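Local coordinates for protein ATP:cob(I)alamin adenosyltransferase, putative (Burkholderia thailandensis, PDB 2ZHZ) that probably transfers the adenosyl group of ATP to the cobalt of reduced cobalamin, producing adenosylcobalamin, and works as a homotrimer, at residues B[80-85]-B[143-148]. Numbering follows the deposited sequence.
Sequences GHAAIT and PLNAAP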
ATOM      1  N   GLY B  80      16.899  -9.665  18.315  1.00 47.28           N
ATOM      2  CA  GLY B  80      16.975 -10.176  19.673  1.00 49.40           C
ATOM      3  C   GLY B  80      16.221  -9.321  20.672  1.00 50.55           C
ATOM      4  O   GLY B  80      16.119  -9.673  21.847  1.00 51.77           O
ATOM      5  N   HIS B  81      15.694  -8.194  20.208  1.00 49.99           N
ATOM      6  CA  HIS B  81      14.939  -7.291  21.071  1.00 50.54           C
ATOM      7  C   HIS B  81      13.495  -7.781  21.159  1.00 47.75           C
ATOM      8  O   HIS B  81      13.001  -8.438  20.243  1.00 48.29           O
ATOM      9  CB  HIS B  81      14.988  -5.865  20.508  1.00 53.08           C
ATOM     10  CG  HIS B  81      14.236  -4.863  21.327  1.00 57.28           C
ATOM     11  ND1 HIS B  81      14.471  -4.674  22.673  1.00 58.94           N
ATOM     12  CD2 HIS B  81      13.262  -3.987  20.988  1.00 58.56           C
ATOM     13  CE1 HIS B  81      13.672  -3.724  23.127  1.00 59.97           C
ATOM     14  NE2 HIS B  81      12.928  -3.291  22.125  1.00 60.21           N
ATOM     15  N   ALA B  82      12.829  -7.471  22.268  1.00 43.87           N
ATOM     16  CA  ALA B  82      11.447  -7.890  22.470  1.00 40.19           C
ATOM     17  C   ALA B  82      10.607  -6.754  23.036  1.00 37.89           C
ATOM     18  O   ALA B  82      10.623  -6.500  24.241  1.00 39.95           O
ATOM     19  CB  ALA B  82      11.400  -9.088  23.406  1.00 38.97           C
ATOM     20  N   ALA B  83       9.872  -6.074  22.163  1.00 31.27           N
ATOM     21  CA  ALA B  83       9.028  -4.965  22.582  1.00 29.61           C
ATOM     22  C   ALA B  83       7.563  -5.381  22.657  1.00 29.16           C
ATOM     23  O   ALA B  83       6.791  -4.818  23.431  1.00 31.40           O
ATOM     24  CB  ALA B  83       9.190  -3.802  21.623  1.00 29.36           C
ATOM     25  N   ILE B  84       7.182  -6.366  21.849  1.00 25.59           N
ATOM     26  CA  ILE B  84       5.801  -6.842  21.835  1.00 27.44           C
ATOM     27  C   ILE B  84       5.643  -7.985  22.832  1.00 25.44           C
ATOM     28  O   ILE B  84       6.330  -8.997  22.738  1.00 26.62           O
ATOM     29  CB  ILE B  84       5.399  -7.328  20.426  1.00 27.34           C
ATOM     30  CG1 ILE B  84       5.661  -6.215  19.407  1.00 23.74           C
ATOM     31  CG2 ILE B  84       3.934  -7.737  20.406  1.00 25.10           C
ATOM     32  CD1 ILE B  84       4.994  -4.895  19.740  1.00 23.79           C
ATOM     33  N   THR B  85       4.724  -7.815  23.779  1.00 27.35           N
ATOM     34  CA  THR B  85       4.481  -8.807  24.826  1.00 27.95           C
ATOM     35  C   THR B  85       3.046  -9.335  24.835  1.00 28.50           C
ATOM     36  O   THR B  85       2.221  -8.944  24.009  1.00 26.60           O
ATOM     37  CB  THR B  85       4.746  -8.198  26.204  1.00 29.49           C
ATOM     38  OG1 THR B  85       3.777  -7.173  26.460  1.00 28.04           O
ATOM     39  CG2 THR B  85       6.138  -7.578  26.258  1.00 34.51           C
ATOM     40  N   PRO B 143      15.909 -16.279  13.267  1.00 42.60           N
ATOM     41  CA  PRO B 143      15.200 -16.540  14.524  1.00 43.06           C
ATOM     42  C   PRO B 143      14.485 -15.268  14.971  1.00 41.42           C
ATOM     43  O   PRO B 143      15.105 -14.218  15.133  1.00 42.81           O
ATOM     44  CB  PRO B 143      16.321 -16.958  15.476  1.00 44.70           C
ATOM     45  CG  PRO B 143      17.517 -16.223  14.936  1.00 46.58           C
ATOM     46  CD  PRO B 143      17.364 -16.418  13.446  1.00 44.75           C
ATOM     47  N   LEU B 144      13.176 -15.371  15.165  1.00 39.02           N
ATOM     48  CA  LEU B 144      12.377 -14.219  15.552  1.00 36.59           C
ATOM     49  C   LEU B 144      11.363 -14.630  16.612  1.00 33.38           C
ATOM     50  O   LEU B 144      10.958 -15.790  16.670  1.00 34.50           O
ATOM     51  CB  LEU B 144      11.647 -13.691  14.310  1.00 37.51           C
ATOM     52  CG  LEU B 144      11.019 -12.301  14.289  1.00 37.92           C
ATOM     53  CD1 LEU B 144      12.113 -11.245  14.324  1.00 39.13           C
ATOM     54  CD2 LEU B 144      10.186 -12.150  13.020  1.00 35.56           C
ATOM     55  N   ASN B 145      10.964 -13.690  17.463  1.00 33.70           N
ATOM     56  CA  ASN B 145       9.965 -13.997  18.479  1.00 31.48           C
ATOM     57  C   ASN B 145       8.650 -14.181  17.732  1.00 31.81           C
ATOM     58  O   ASN B 145       8.478 -13.650  16.635  1.00 30.94           O
ATOM     59  CB  ASN B 145       9.827 -12.853  19.489  1.00 31.58           C
ATOM     60  CG  ASN B 145      11.086 -12.638  20.307  1.00 32.49           C
ATOM     61  OD1 ASN B 145      11.670 -13.589  20.825  1.00 32.72           O
ATOM     62  ND2 ASN B 145      11.503 -11.384  20.438  1.00 31.59           N
ATOM     63  N   ALA B 146       7.727 -14.932  18.318  1.00 31.24           N
ATOM     64  CA  ALA B 146       6.441 -15.176  17.679  1.00 29.43           C
ATOM     65  C   ALA B 146       5.458 -14.020  17.880  1.00 27.09           C
ATOM     66  O   ALA B 146       4.517 -13.859  17.106  1.00 26.20           O
ATOM     67  CB  ALA B 146       5.841 -16.474  18.214  1.00 29.30           C
ATOM     68  N   ALA B 147       5.688 -13.213  18.912  1.00 24.37           N
ATOM     69  CA  ALA B 147       4.806 -12.094  19.226  1.00 22.72           C
ATOM     70  C   ALA B 147       4.454 -11.170  18.050  1.00 22.55           C
ATOM     71  O   ALA B 147       3.279 -10.872  17.826  1.00 22.28           O
ATOM     72  CB  ALA B 147       5.392 -11.279  20.374  1.00 21.90           C
ATOM     73  N   PRO B 148       5.459 -10.699  17.289  1.00 22.00           N
ATOM     74  CA  PRO B 148       5.181  -9.811  16.150  1.00 20.20           C
ATOM     75  C   PRO B 148       4.146 -10.406  15.196  1.00 20.30           C
ATOM     76  O   PRO B 148       3.195  -9.742  14.790  1.00 19.08           O
ATOM     77  CB  PRO B 148       6.551  -9.661  15.494  1.00 20.24           C
ATOM     78  CG  PRO B 148       7.485  -9.742  16.675  1.00 19.86           C
ATOM     79  CD  PRO B 148       6.911 -10.897  17.456  1.00 20.22           C
TER
HETATM   80  O   HOH W   1      14.002 -11.273  22.264  1.00 31.92           O
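Ala147 and Ile84 meet through their methyl groups, CB of Ala147 standing 3.8 Å from CG2 of Ile84. The same Ala147 CB also rests 3.4 Å from the carbonyl O of Ile84, which lets one small side chain touch both the backbone and the branch of its neighbour. With CG2 anti to the backbone N and beside the carbonyl carbon, this methyl of Ile84 faces Ala147, while CG1 (chi1 -54°) sits beside the backbone N and carries CD1 away from Ala147; the Ile84 side chain also packs on Leu72 of helix 56-77. Closeness of the main chains is greatest here, with the CA atoms of Ile84 and Ala147 5.9 Å apart.

Further along, the amide of Asn145 reaches across. Its ND2 passes 3.8 Å from CB of Ala82 and 3.3 Å from O of His81, but the angle at the latter is too poor for a hydrogen bond. A water makes one polar link instead: it accepts from Asn145 ND2 at 3.1 Å and donates to Gly80 O at 2.7 Å.

The enzyme is a PduO-type adenosyltransferase built on a helix bundle, and the contact lies at its surface, joining the loop between helices 56-77 and 86-101 to the turn that leads into helix 147-169. That helix also carries Asn153, a magnesium ligand whose side chain is about 10 Å from that of Ala147.

Glu75, near the end of helix 56-77, positions both sides. One carboxylate oxygen, OE1, accepts hydrogen bonds from the backbone N of Ala83 and of Ile84; the other, OE2, takes one from Asn145 ND2, whose amide is thereby held between carboxylate and water. Within 143-148, Leu144 packs against Leu76 of helix 56-77 and against Ile135 and Leu138 of helix 116-141.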